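Diphosphomevalonate decarboxylase, putative (Trypanosoma brucei, PDB 2HKE) probably catalyses the ATP-dependent decarboxylation of (R)-5-diphosphomevalonate to isopentenyl diphosphate, a step of the mevalonate pathway toward sterols and other isoprenoids. Local coordinates at residues 45-59 with 93-107. The protein carries 1 engineered substitution. Residues are numbered along the deposited sequence; the frame is centred on the assembly and turned at random.
Sequences PFRSKTSVELRDDIE and LKNKKVNIVSENNFP
Antiparallel pairing of strands 48-55 and 97-104 builds part of the N-terminal domain sheet of this GHMP-family decarboxylase, and illustrates how side chains supplement a regular ladder near both ends. Hydrogen-bonded pairs run from Lys49-Glu103 to Arg55-Lys97. Strand 5-15 pairs with the other edge of 48-55, while 62-65 flanks 97-104. On the face packed against helix 114-130, the Val52 CG1 branch lies alongside Ile100, and Leu54 CD2 meets Val98 CB. Within this apolar row Thr50 OG1 and Ser102 OG share a hydrogen bond of 3.0 Å, either hydroxyl being a possible donor.

Beyond Ser48 the backbone pairing fades to a weak bond from Asn105 N to Arg47 O, and the Asn105 side-chain amide adds two more. Its CG lies between the backbone N and carbonyl carbon (chi1 66°), turning the amide across to the partner chain. There OD1 accepts from Arg47 N at 2.9 Å, in the carbonyl plane, and ND2 donates to Pro45 O at 3.0 Å, so two bonds fix the rotation of the amide. Phe46 is sandwiched: Pro107 CD sits over the centre of one ring face, 3.6 Å from the centroid, and Pro45 CG over the opposite face. Phe46 CB in turn makes a CH-pi contact over the Phe106 ring. Phe46 and Pro107 also touch Met358 of strand 358-363, joining this end to the C-terminal domain. Arg47 forms a salt bridge with Glu9, and a water links its NH1 to Glu103 OE2.

At the far end, the Arg55 chain bends at chi2 and chi3 (-71° and -57°), bringing its guanidinium to the Asn99 side chain of the partner strand, with Ile58 CG2 on one face. Asn99 ND2 is held by Thr62, while Arg55 NH1 reaches a lone pair of Asn99 OD1 at 2.9 Å.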
loop_
_atom_site.group_PDB
_atom_site.type_symbol
_atom_site.label_atom_id
_atom_site.label_comp_id
_atom_site.label_asym_id
_atom_site.label_seq_id
_atom_site.Cartn_x
_atom_site.Cartn_y
_atom_site.Cartn_z
ATOM N N PRO A 45 12.031 7.279 -2.886
ATOM C CA PRO A 45 13.251 6.485 -3.070
ATOM C C PRO A 45 13.075 4.978 -3.061
ATOM O O PRO A 45 13.945 4.295 -3.590
ATOM C CB PRO A 45 14.137 6.927 -1.895
ATOM C CG PRO A 45 13.108 7.299 -0.808
ATOM C CD PRO A 45 11.896 7.791 -1.503
ATOM N N PHE A 46 11.963 4.468 -2.496
ATOM C CA PHE A 46 11.776 3.032 -2.292
ATOM C C PHE A 46 10.746 2.422 -3.257
ATOM O O PHE A 46 9.678 2.995 -3.480
ATOM C CB PHE A 46 11.346 2.733 -0.854
ATOM C CG PHE A 46 12.257 3.344 0.185
ATOM C CD1 PHE A 46 13.625 3.167 0.111
ATOM C CD2 PHE A 46 11.742 4.139 1.191
ATOM C CE1 PHE A 46 14.464 3.761 1.051
ATOM C CE2 PHE A 46 12.564 4.716 2.124
ATOM C CZ PHE A 46 13.901 4.516 2.075
ATOM N N ARG A 47 11.069 1.227 -3.740
ATOM C CA ARG A 47 10.248 0.525 -4.728
ATOM C C ARG A 47 10.622 -0.955 -4.762
ATOM O O ARG A 47 11.675 -1.363 -4.218
ATOM C CB ARG A 47 10.405 1.170 -6.112
ATOM C CG ARG A 47 11.709 0.852 -6.851
ATOM C CD ARG A 47 12.967 1.389 -6.171
ATOM N NE ARG A 47 14.217 0.885 -6.785
ATOM C CZ ARG A 47 14.800 -0.306 -6.557
ATOM N NH1 ARG A 47 14.269 -1.218 -5.751
ATOM N NH2 ARG A 47 15.933 -0.603 -7.182
ATOM N N SER A 48 9.778 -1.771 -5.403
ATOM C CA SER A 48 10.161 -3.129 -5.751
ATOM C C SER A 48 10.534 -3.171 -7.217
ATOM O O SER A 48 10.023 -2.412 -8.029
ATOM C CB SER A 48 9.088 -4.175 -5.495
ATOM O OG SER A 48 8.632 -4.087 -4.174
ATOM N N LYS A 49 11.418 -4.097 -7.528
ATOM C CA LYS A 49 11.913 -4.263 -8.866
ATOM C C LYS A 49 11.916 -5.752 -9.160
ATOM O O LYS A 49 12.339 -6.550 -8.316
ATOM C CB LYS A 49 13.310 -3.686 -8.932
ATOM C CG LYS A 49 14.027 -3.879 -10.260
ATOM C CD LYS A 49 15.197 -2.857 -10.287
ATOM C CE LYS A 49 16.196 -3.133 -11.308
ATOM N NZ LYS A 49 17.392 -2.220 -11.083
ATOM N N THR A 50 11.402 -6.110 -10.350
ATOM C CA THR A 50 11.454 -7.489 -10.872
ATOM C C THR A 50 11.974 -7.512 -12.301
ATOM O O THR A 50 11.573 -6.701 -13.122
ATOM C CB THR A 50 10.066 -8.173 -10.886
ATOM O OG1 THR A 50 9.577 -8.310 -9.561
ATOM C CG2 THR A 50 10.070 -9.545 -11.557
ATOM N N SER A 51 12.814 -8.496 -12.559
ATOM C CA SER A 51 13.304 -8.825 -13.886
ATOM C C SER A 51 12.848 -10.235 -14.202
ATOM O O SER A 51 12.908 -11.133 -13.359
ATOM C CB SER A 51 14.842 -8.726 -13.951
ATOM O OG SER A 51 15.266 -7.360 -13.987
ATOM N N VAL A 52 12.366 -10.445 -15.413
ATOM C CA VAL A 52 12.020 -11.783 -15.831
ATOM C C VAL A 52 12.729 -12.100 -17.150
ATOM O O VAL A 52 12.914 -11.201 -17.982
ATOM C CB VAL A 52 10.477 -11.983 -15.952
ATOM C CG1 VAL A 52 9.773 -11.616 -14.623
ATOM C CG2 VAL A 52 9.892 -11.163 -17.117
ATOM N N GLU A 53 13.083 -13.371 -17.326
ATOM C CA GLU A 53 13.659 -13.848 -18.592
ATOM C C GLU A 53 12.992 -15.135 -19.036
ATOM O O GLU A 53 12.934 -16.080 -18.272
ATOM C CB GLU A 53 15.161 -14.065 -18.429
ATOM C CG GLU A 53 15.916 -14.106 -19.776
ATOM C CD GLU A 53 17.341 -14.680 -19.666
ATOM O OE1 GLU A 53 17.918 -14.813 -18.552
ATOM O OE2 GLU A 53 17.881 -15.031 -20.731
ATOM N N LEU A 54 12.454 -15.172 -20.257
ATOM C CA LEU A 54 11.874 -16.428 -20.769
ATOM C C LEU A 54 13.019 -17.326 -21.184
ATOM O O LEU A 54 14.030 -16.845 -21.694
ATOM C CB LEU A 54 10.916 -16.219 -21.944
ATOM C CG LEU A 54 9.522 -15.637 -21.679
ATOM C CD1 LEU A 54 8.523 -16.138 -22.712
ATOM C CD2 LEU A 54 9.011 -15.997 -20.321
ATOM N N ARG A 55 12.872 -18.617 -20.912
ATOM C CA ARG A 55 13.931 -19.594 -21.151
ATOM C C ARG A 55 13.391 -20.830 -21.880
ATOM O O ARG A 55 12.201 -21.207 -21.749
ATOM C CB ARG A 55 14.550 -20.038 -19.818
ATOM C CG ARG A 55 15.181 -18.941 -18.961
ATOM C CD ARG A 55 16.482 -18.403 -19.569
ATOM N NE ARG A 55 17.483 -19.449 -19.805
ATOM C CZ ARG A 55 18.396 -19.879 -18.925
ATOM N NH1 ARG A 55 18.488 -19.366 -17.702
ATOM N NH2 ARG A 55 19.242 -20.842 -19.273
ATOM N N ASP A 56 14.283 -21.444 -22.659
ATOM C CA ASP A 56 14.074 -22.780 -23.252
ATOM C C ASP A 56 15.020 -23.821 -22.654
ATOM O O ASP A 56 14.675 -25.000 -22.541
ATOM C CB ASP A 56 14.310 -22.716 -24.757
ATOM C CG ASP A 56 13.093 -22.260 -25.497
ATOM O OD1 ASP A 56 12.074 -22.985 -25.438
ATOM O OD2 ASP A 56 13.147 -21.172 -26.126
ATOM N N ASP A 57 16.209 -23.367 -22.271
ATOM C CA ASP A 57 17.259 -24.251 -21.792
ATOM C C ASP A 57 16.831 -24.961 -20.507
ATOM O O ASP A 57 17.201 -26.119 -20.273
ATOM C CB ASP A 57 18.566 -23.479 -21.521
ATOM C CG ASP A 57 18.690 -22.183 -22.326
ATOM O OD1 ASP A 57 17.643 -21.584 -22.697
ATOM O OD2 ASP A 57 19.847 -21.747 -22.561
ATOM N N ILE A 58 16.063 -24.269 -19.666
ATOM C CA ILE A 58 15.748 -24.762 -18.326
ATOM C C ILE A 58 14.464 -25.584 -18.273
ATOM O O ILE A 58 13.599 -25.487 -19.155
ATOM C CB ILE A 58 15.679 -23.600 -17.306
ATOM C CG1 ILE A 58 14.360 -22.827 -17.422
ATOM C CG2 ILE A 58 16.880 -22.657 -17.500
ATOM C CD1 ILE A 58 14.344 -21.537 -16.612
ATOM N N GLU A 59 14.347 -26.377 -17.210
ATOM C CA GLU A 59 13.282 -27.369 -17.086
ATOM C C GLU A 59 12.170 -26.972 -16.106
ATOM O O GLU A 59 11.083 -27.546 -16.145
ATOM C CB GLU A 59 13.857 -28.737 -16.682
ATOM C CG GLU A 59 15.173 -29.190 -17.399
ATOM C CD GLU A 59 15.087 -29.315 -18.931
ATOM O OE1 GLU A 59 14.046 -29.785 -19.462
ATOM O OE2 GLU A 59 16.092 -28.941 -19.600
ATOM N N LEU A 93 4.482 -19.152 -26.568
ATOM C CA LEU A 93 5.113 -18.780 -25.304
ATOM C C LEU A 93 4.525 -19.552 -24.122
ATOM O O LEU A 93 5.141 -19.573 -23.070
ATOM C CB LEU A 93 5.009 -17.275 -25.059
ATOM C CG LEU A 93 5.521 -16.350 -26.163
ATOM C CD1 LEU A 93 5.364 -14.885 -25.766
ATOM C CD2 LEU A 93 6.982 -16.675 -26.508
ATOM N N LYS A 94 3.367 -20.186 -24.293
ATOM C CA LYS A 94 2.748 -21.024 -23.246
ATOM C C LYS A 94 3.738 -21.937 -22.561
ATOM O O LYS A 94 3.686 -22.125 -21.356
ATOM C CB LYS A 94 1.637 -21.916 -23.825
ATOM C CG LYS A 94 0.273 -21.603 -23.293
ATOM C CD LYS A 94 -0.857 -22.139 -24.179
ATOM C CE LYS A 94 -2.174 -22.313 -23.387
ATOM N NZ LYS A 94 -3.403 -21.813 -24.105
ATOM N N ASN A 95 4.637 -22.513 -23.340
ATOM C CA ASN A 95 5.457 -23.633 -22.864
ATOM C C ASN A 95 6.789 -23.212 -22.244
ATOM O O ASN A 95 7.421 -23.998 -21.511
ATOM C CB ASN A 95 5.678 -24.661 -23.993
ATOM C CG ASN A 95 6.380 -24.063 -25.234
ATOM O OD1 ASN A 95 7.130 -24.767 -25.925
ATOM N ND2 ASN A 95 6.143 -22.776 -25.516
ATOM N N LYS A 96 7.199 -21.976 -22.516
ATOM C CA LYS A 96 8.469 -21.471 -22.049
ATOM C C LYS A 96 8.421 -21.439 -20.535
ATOM O O LYS A 96 7.361 -21.208 -19.951
ATOM C CB LYS A 96 8.715 -20.046 -22.553
ATOM C CG LYS A 96 8.676 -19.871 -24.050
ATOM C CD LYS A 96 9.993 -20.255 -24.680
ATOM C CE LYS A 96 9.947 -20.109 -26.213
ATOM N NZ LYS A 96 9.174 -21.251 -26.812
ATOM N N LYS A 97 9.576 -21.670 -19.919
ATOM C CA LYS A 97 9.760 -21.444 -18.501
ATOM C C LYS A 97 10.347 -20.049 -18.336
ATOM O O LYS A 97 10.867 -19.446 -19.281
ATOM C CB LYS A 97 10.728 -22.456 -17.880
ATOM C CG LYS A 97 10.391 -23.904 -18.142
ATOM C CD LYS A 97 9.081 -24.317 -17.502
ATOM C CE LYS A 97 8.603 -25.632 -18.069
ATOM N NZ LYS A 97 8.486 -25.565 -19.553
ATOM N N VAL A 98 10.291 -19.556 -17.114
ATOM C CA VAL A 98 10.728 -18.222 -16.834
ATOM C C VAL A 98 11.633 -18.199 -15.603
ATOM O O VAL A 98 11.416 -18.947 -14.650
ATOM C CB VAL A 98 9.491 -17.310 -16.670
ATOM C CG1 VAL A 98 8.574 -17.803 -15.519
ATOM C CG2 VAL A 98 9.890 -15.871 -16.506
ATOM N N ASN A 99 12.674 -17.379 -15.659
ATOM C CA ASN A 99 13.464 -17.009 -14.471
ATOM C C ASN A 99 12.958 -15.661 -13.994
ATOM O O ASN A 99 12.993 -14.708 -14.747
ATOM C CB ASN A 99 14.968 -16.797 -14.730
ATOM C CG ASN A 99 15.676 -18.025 -15.273
ATOM O OD1 ASN A 99 16.346 -17.932 -16.311
ATOM N ND2 ASN A 99 15.598 -19.143 -14.568
ATOM N N ILE A 100 12.500 -15.599 -12.757
ATOM C CA ILE A 100 12.034 -14.366 -12.125
ATOM C C ILE A 100 12.990 -14.008 -11.005
ATOM O O ILE A 100 13.307 -14.867 -10.165
ATOM C CB ILE A 100 10.656 -14.595 -11.457
ATOM C CG1 ILE A 100 9.638 -15.168 -12.451
ATOM C CG2 ILE A 100 10.127 -13.310 -10.829
ATOM C CD1 ILE A 100 8.408 -15.682 -11.774
ATOM N N VAL A 101 13.406 -12.749 -10.983
ATOM C CA VAL A 101 14.341 -12.249 -9.981
ATOM C C VAL A 101 13.742 -10.973 -9.442
ATOM O O VAL A 101 13.470 -10.045 -10.207
ATOM C CB VAL A 101 15.731 -11.980 -10.616
ATOM C CG1 VAL A 101 16.672 -11.322 -9.608
ATOM C CG2 VAL A 101 16.319 -13.268 -11.206
ATOM N N SER A 102 13.470 -10.953 -8.138
ATOM C CA SER A 102 12.745 -9.861 -7.547
ATOM C C SER A 102 13.521 -9.302 -6.363
ATOM O O SER A 102 14.107 -10.068 -5.594
ATOM C CB SER A 102 11.389 -10.350 -7.079
ATOM O OG SER A 102 10.660 -10.759 -8.202
ATOM N N GLU A 103 13.525 -7.987 -6.219
ATOM C CA GLU A 103 14.038 -7.392 -4.981
ATOM C C GLU A 103 13.301 -6.105 -4.624
ATOM O O GLU A 103 12.473 -5.603 -5.397
ATOM C CB GLU A 103 15.525 -7.087 -5.145
ATOM C CG GLU A 103 15.768 -5.893 -6.005
ATOM C CD GLU A 103 17.230 -5.670 -6.349
ATOM O OE1 GLU A 103 18.026 -6.655 -6.351
ATOM O OE2 GLU A 103 17.558 -4.510 -6.664
ATOM N N ASN A 104 13.647 -5.529 -3.477
ATOM C CA ASN A 104 13.183 -4.184 -3.149
ATOM C C ASN A 104 14.217 -3.517 -2.270
ATOM O O ASN A 104 15.074 -4.200 -1.729
ATOM C CB ASN A 104 11.797 -4.224 -2.472
ATOM C CG ASN A 104 11.868 -4.609 -1.005
ATOM O OD1 ASN A 104 12.338 -3.831 -0.193
ATOM N ND2 ASN A 104 11.405 -5.801 -0.675
ATOM N N ASN A 105 14.142 -2.203 -2.156
ATOM C CA ASN A 105 15.107 -1.434 -1.354
ATOM C C ASN A 105 14.455 -0.750 -0.146
ATOM O O ASN A 105 14.961 0.239 0.353
ATOM C CB ASN A 105 15.819 -0.413 -2.224
ATOM C CG ASN A 105 14.902 0.678 -2.741
ATOM O OD1 ASN A 105 13.659 0.537 -2.758
ATOM N ND2 ASN A 105 15.499 1.798 -3.145
ATOM N N PHE A 106 13.333 -1.271 0.321
ATOM C CA PHE A 106 12.706 -0.695 1.495
ATOM C C PHE A 106 13.595 -1.042 2.667
ATOM O O PHE A 106 14.095 -2.178 2.761
ATOM C CB PHE A 106 11.303 -1.235 1.728
ATOM C CG PHE A 106 10.280 -0.642 0.801
ATOM C CD1 PHE A 106 9.967 -1.260 -0.385
ATOM C CD2 PHE A 106 9.648 0.550 1.127
ATOM C CE1 PHE A 106 9.031 -0.693 -1.269
ATOM C CE2 PHE A 106 8.700 1.120 0.275
ATOM C CZ PHE A 106 8.409 0.501 -0.935
ATOM N N PRO A 107 13.786 -0.082 3.580
ATOM C CA PRO A 107 14.560 -0.385 4.783
ATOM C C PRO A 107 14.038 -1.634 5.463
ATOM O O PRO A 107 12.825 -1.818 5.608
ATOM C CB PRO A 107 14.327 0.835 5.666
ATOM C CG PRO A 107 14.091 1.905 4.719
ATOM C CD PRO A 107 13.309 1.309 3.583
HETATM O O HOH W 1 16.283 -2.793 -5.128
HETATM O O HOH W 2 9.053 -6.558 -3.021
#